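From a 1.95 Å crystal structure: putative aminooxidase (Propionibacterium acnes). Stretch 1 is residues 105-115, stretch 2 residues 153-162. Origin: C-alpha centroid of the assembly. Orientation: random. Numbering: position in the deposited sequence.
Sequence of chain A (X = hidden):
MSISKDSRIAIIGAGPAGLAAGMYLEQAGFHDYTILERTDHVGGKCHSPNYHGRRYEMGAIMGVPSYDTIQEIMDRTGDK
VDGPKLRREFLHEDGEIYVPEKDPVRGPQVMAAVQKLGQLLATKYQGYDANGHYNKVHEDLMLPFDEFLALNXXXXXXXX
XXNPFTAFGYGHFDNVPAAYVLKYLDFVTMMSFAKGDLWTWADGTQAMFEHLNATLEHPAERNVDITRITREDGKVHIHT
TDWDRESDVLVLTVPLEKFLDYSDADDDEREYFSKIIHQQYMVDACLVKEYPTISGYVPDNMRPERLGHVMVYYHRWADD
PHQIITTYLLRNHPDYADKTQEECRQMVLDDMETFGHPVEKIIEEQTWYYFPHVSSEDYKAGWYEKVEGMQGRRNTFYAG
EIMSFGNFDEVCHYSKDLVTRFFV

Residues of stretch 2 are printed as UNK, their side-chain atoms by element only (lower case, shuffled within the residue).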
# COMPACT_ATOMS: atom_id res chain seq x y z
N VAL A 105 17.30 19.10 -21.90
CA VAL A 105 16.02 19.77 -22.14
C VAL A 105 15.00 19.41 -21.05
O VAL A 105 14.33 20.29 -20.51
CB VAL A 105 15.43 19.36 -23.49
CG1 VAL A 105 14.17 20.17 -23.77
CG2 VAL A 105 16.45 19.53 -24.60
N ARG A 106 14.89 18.12 -20.75
CA ARG A 106 13.86 17.64 -19.83
C ARG A 106 14.22 17.97 -18.38
O ARG A 106 13.35 18.36 -17.59
CB ARG A 106 13.64 16.12 -20.00
CG ARG A 106 12.47 15.54 -19.19
CD ARG A 106 11.20 16.39 -19.29
NE ARG A 106 10.00 15.63 -18.92
CZ ARG A 106 8.75 16.09 -19.00
NH1 ARG A 106 8.50 17.32 -19.42
NH2 ARG A 106 7.73 15.31 -18.65
N GLY A 107 15.50 17.83 -18.05
CA GLY A 107 15.97 18.04 -16.67
C GLY A 107 15.50 19.33 -16.02
O GLY A 107 14.93 19.31 -14.92
N PRO A 108 15.77 20.48 -16.68
CA PRO A 108 15.32 21.77 -16.15
C PRO A 108 13.79 21.93 -16.11
O PRO A 108 13.28 22.72 -15.30
CB PRO A 108 15.93 22.79 -17.12
CG PRO A 108 17.02 22.03 -17.88
CD PRO A 108 16.54 20.63 -17.93
N GLN A 109 13.06 21.21 -16.96
CA GLN A 109 11.60 21.27 -16.95
C GLN A 109 11.03 20.60 -15.71
O GLN A 109 10.20 21.16 -15.00
CB GLN A 109 11.02 20.63 -18.22
CG GLN A 109 11.22 21.47 -19.47
CD GLN A 109 11.06 20.66 -20.76
OE1 GLN A 109 10.64 19.50 -20.73
NE2 GLN A 109 11.40 21.26 -21.89
N VAL A 110 11.52 19.39 -15.44
CA VAL A 110 11.17 18.65 -14.24
C VAL A 110 11.44 19.50 -12.98
O VAL A 110 10.55 19.71 -12.17
CB VAL A 110 11.96 17.32 -14.14
CG1 VAL A 110 11.67 16.62 -12.80
CG2 VAL A 110 11.59 16.40 -15.30
N MET A 111 12.65 20.01 -12.86
CA MET A 111 13.05 20.75 -11.67
C MET A 111 12.23 22.03 -11.46
O MET A 111 11.95 22.40 -10.33
CB MET A 111 14.55 21.07 -11.72
CG MET A 111 15.41 19.82 -11.53
SD MET A 111 15.22 19.08 -9.88
CE MET A 111 13.95 17.82 -10.15
N ALA A 112 11.81 22.66 -12.55
CA ALA A 112 10.95 23.84 -12.46
C ALA A 112 9.56 23.46 -11.93
O ALA A 112 9.07 24.06 -10.98
CB ALA A 112 10.85 24.54 -13.80
N ALA A 113 8.97 22.43 -12.53
CA ALA A 113 7.66 21.92 -12.11
C ALA A 113 7.66 21.45 -10.65
O ALA A 113 6.75 21.77 -9.89
CB ALA A 113 7.22 20.77 -13.05
N VAL A 114 8.69 20.68 -10.27
CA VAL A 114 8.80 20.14 -8.92
C VAL A 114 8.86 21.24 -7.86
O VAL A 114 8.23 21.13 -6.80
CB VAL A 114 10.06 19.25 -8.79
CG1 VAL A 114 10.38 18.96 -7.31
CG2 VAL A 114 9.87 17.96 -9.59
N GLN A 115 9.64 22.30 -8.14
CA GLN A 115 9.73 23.48 -7.26
C GLN A 115 8.39 24.25 -7.20
O GLN A 115 7.95 24.66 -6.11
CB GLN A 115 10.86 24.40 -7.76
CG GLN A 115 10.89 25.84 -7.15
CD GLN A 115 11.63 25.99 -5.82
OE1 GLN A 115 11.51 27.04 -5.15
NE2 GLN A 115 12.41 24.97 -5.42
N UNK A 153 0.18 23.96 -14.56
CA UNK A 153 1.38 24.00 -15.41
C UNK A 153 2.60 23.23 -14.89
O UNK A 153 3.72 23.65 -15.09
N UNK A 154 2.38 22.10 -14.21
CA UNK A 154 3.45 21.37 -13.54
C UNK A 154 3.61 19.94 -14.08
O UNK A 154 4.11 19.08 -13.37
c UNK A 154 3.19 21.30 -12.03
s UNK A 154 3.45 22.82 -11.14
N UNK A 155 3.18 19.70 -15.32
CA UNK A 155 3.20 18.37 -15.93
C UNK A 155 4.53 17.62 -15.78
O UNK A 155 4.55 16.42 -15.51
o UNK A 155 0.25 20.61 -18.75
c UNK A 155 1.14 20.29 -17.94
o UNK A 155 1.84 21.14 -17.30
c UNK A 155 2.86 18.46 -17.43
c UNK A 155 1.40 18.79 -17.73
N UNK A 156 5.64 18.33 -15.96
CA UNK A 156 7.00 17.75 -15.85
C UNK A 156 7.31 17.16 -14.46
O UNK A 156 8.21 16.33 -14.32
c UNK A 156 8.04 18.80 -16.23
N UNK A 157 6.57 17.57 -13.44
CA UNK A 157 6.75 16.99 -12.10
C UNK A 157 6.57 15.46 -12.05
O UNK A 157 7.16 14.78 -11.19
c UNK A 157 5.81 17.67 -11.10
N UNK A 158 5.77 14.94 -12.97
CA UNK A 158 5.43 13.51 -13.04
C UNK A 158 6.64 12.61 -13.23
O UNK A 158 6.62 11.47 -12.78
c UNK A 158 2.95 11.03 -16.80
c UNK A 158 4.43 13.24 -14.18
n UNK A 158 1.84 10.30 -16.71
n UNK A 158 4.09 10.42 -17.07
n UNK A 158 2.92 12.35 -16.60
c UNK A 158 5.08 13.18 -15.55
c UNK A 158 4.07 13.26 -16.70
N UNK A 159 7.67 13.09 -13.92
CA UNK A 159 8.90 12.31 -14.11
C UNK A 159 9.55 11.93 -12.79
O UNK A 159 10.13 10.86 -12.67
c UNK A 159 9.53 13.16 -16.42
c UNK A 159 9.91 13.10 -14.95
o UNK A 159 10.46 13.31 -17.23
o UNK A 159 8.33 13.06 -16.77
N UNK A 160 9.47 12.81 -11.80
CA UNK A 160 9.99 12.52 -10.45
C UNK A 160 9.02 11.64 -9.66
O UNK A 160 9.40 10.62 -9.11
c UNK A 160 12.45 13.31 -8.53
c UNK A 160 10.99 13.62 -8.32
c UNK A 160 10.85 14.83 -7.44
c UNK A 160 10.26 13.81 -9.66
N UNK A 161 7.76 12.04 -9.63
CA UNK A 161 6.72 11.38 -8.81
C UNK A 161 6.38 9.95 -9.26
O UNK A 161 5.94 9.14 -8.45
c UNK A 161 6.40 16.58 -5.82
c UNK A 161 6.58 15.16 -7.77
c UNK A 161 6.90 16.32 -7.10
n UNK A 161 4.45 13.47 -5.48
c UNK A 161 5.56 15.70 -5.19
c UNK A 161 4.44 12.54 -6.49
c UNK A 161 5.24 14.52 -5.86
c UNK A 161 5.44 12.23 -8.80
c UNK A 161 5.21 12.95 -7.52
c UNK A 161 5.73 14.23 -7.15
N UNK A 162 6.58 9.66 -10.53
CA UNK A 162 6.10 8.43 -11.11
C UNK A 162 6.86 7.19 -10.64
O UNK A 162 6.27 6.13 -10.49
c UNK A 162 7.50 8.43 -13.21
c UNK A 162 4.98 7.49 -14.71
c UNK A 162 6.09 8.49 -12.65
c UNK A 162 5.18 7.38 -13.22

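Position 153 carries no side-chain atoms, and its phi of 55° lies in a region that by itself favours a residue without CB; it makes no contact with stretch 1. It is glycine, G153. At position 154 a single carbon is followed by a single sulfur. The backbone O of this residue lies 3.6 Å from CB of A113, and its CB is 4.2 Å from the same A113 CB. One carbon ending in sulfur identifies cysteine, C154, with chi1 in the m well.

Position 155 has three carbons in a row, the third bearing two oxygens. This unbranched chain ending in a carboxylate is exposed and makes no contact with stretch 1. It is glutamate, E155. Position 156 has one carbon, CB, which points toward the helix of stretch 1. It sits 3.4 Å from the backbone O of Q109 and 3.8 Å from CB of A113, and it also lies over one face of the R106 guanidinium, 3.5 Å from R106 NH1. A lone CB makes this alanine, A156.

Position 157 likewise has one carbon. Its CB is 3.9 Å from A113 CB and 4.3 Å from V114 CG2, while its backbone N comes within 3.3 Å of A113 CB; that N is already hydrogen-bonded to the O of C154. This is a second alanine, A157. Position 158 extends through three carbons and a nitrogen to a carbon carrying two more nitrogens, a guanidinium. It contributes almost nothing to the contact. It is arginine, R158, whose NE and NH2 are hydrogen-bonded elsewhere in the structure.

At position 159 there are two carbons, the second carrying two oxygens: a carboxylate one carbon shorter than that of E155. Its CB points toward stretch 1 and packs 3.7 Å from V110 CG2, and both oxygens face the R106 guanidinium. The residue is aspartate, D159. R106 NE donates to D159 OD2 at 2.9 Å and R106 NH2 to D159 OD1 at 3.0 Å, forming a two-pronged salt bridge near the guanidinium plane.

Position 160 shows four carbons, forked at the second, with CB 4.4 Å from V110 CG1. The fork at the second carbon gives leucine, L160, whose CD2 reaches 3.9 Å from V114 CG2. Position 161 has one carbon leading to fused five- and six-membered rings with eight carbons and one nitrogen, an indole, whose edge lies against V114 CG2. It is tryptophan, W161, and its CZ3 is 4.2 Å from V114 CG2. Position 162 has four carbons, forked at the first, with one arm two carbons long: isoleucine, I162, out of reach of stretch 1.

The contact joins close backbone packing to a polar clamp. A113 and A156 direct their methyl groups toward the opposing stretch, and the CA atoms of A113 and C154 approach to 4.5 Å. V110 and V114 extend the apolar surface to L160 and W161, while the R106–D159 salt bridge secures the partly exposed margin.

Stretch 2 153-162: GCEAARDLWI
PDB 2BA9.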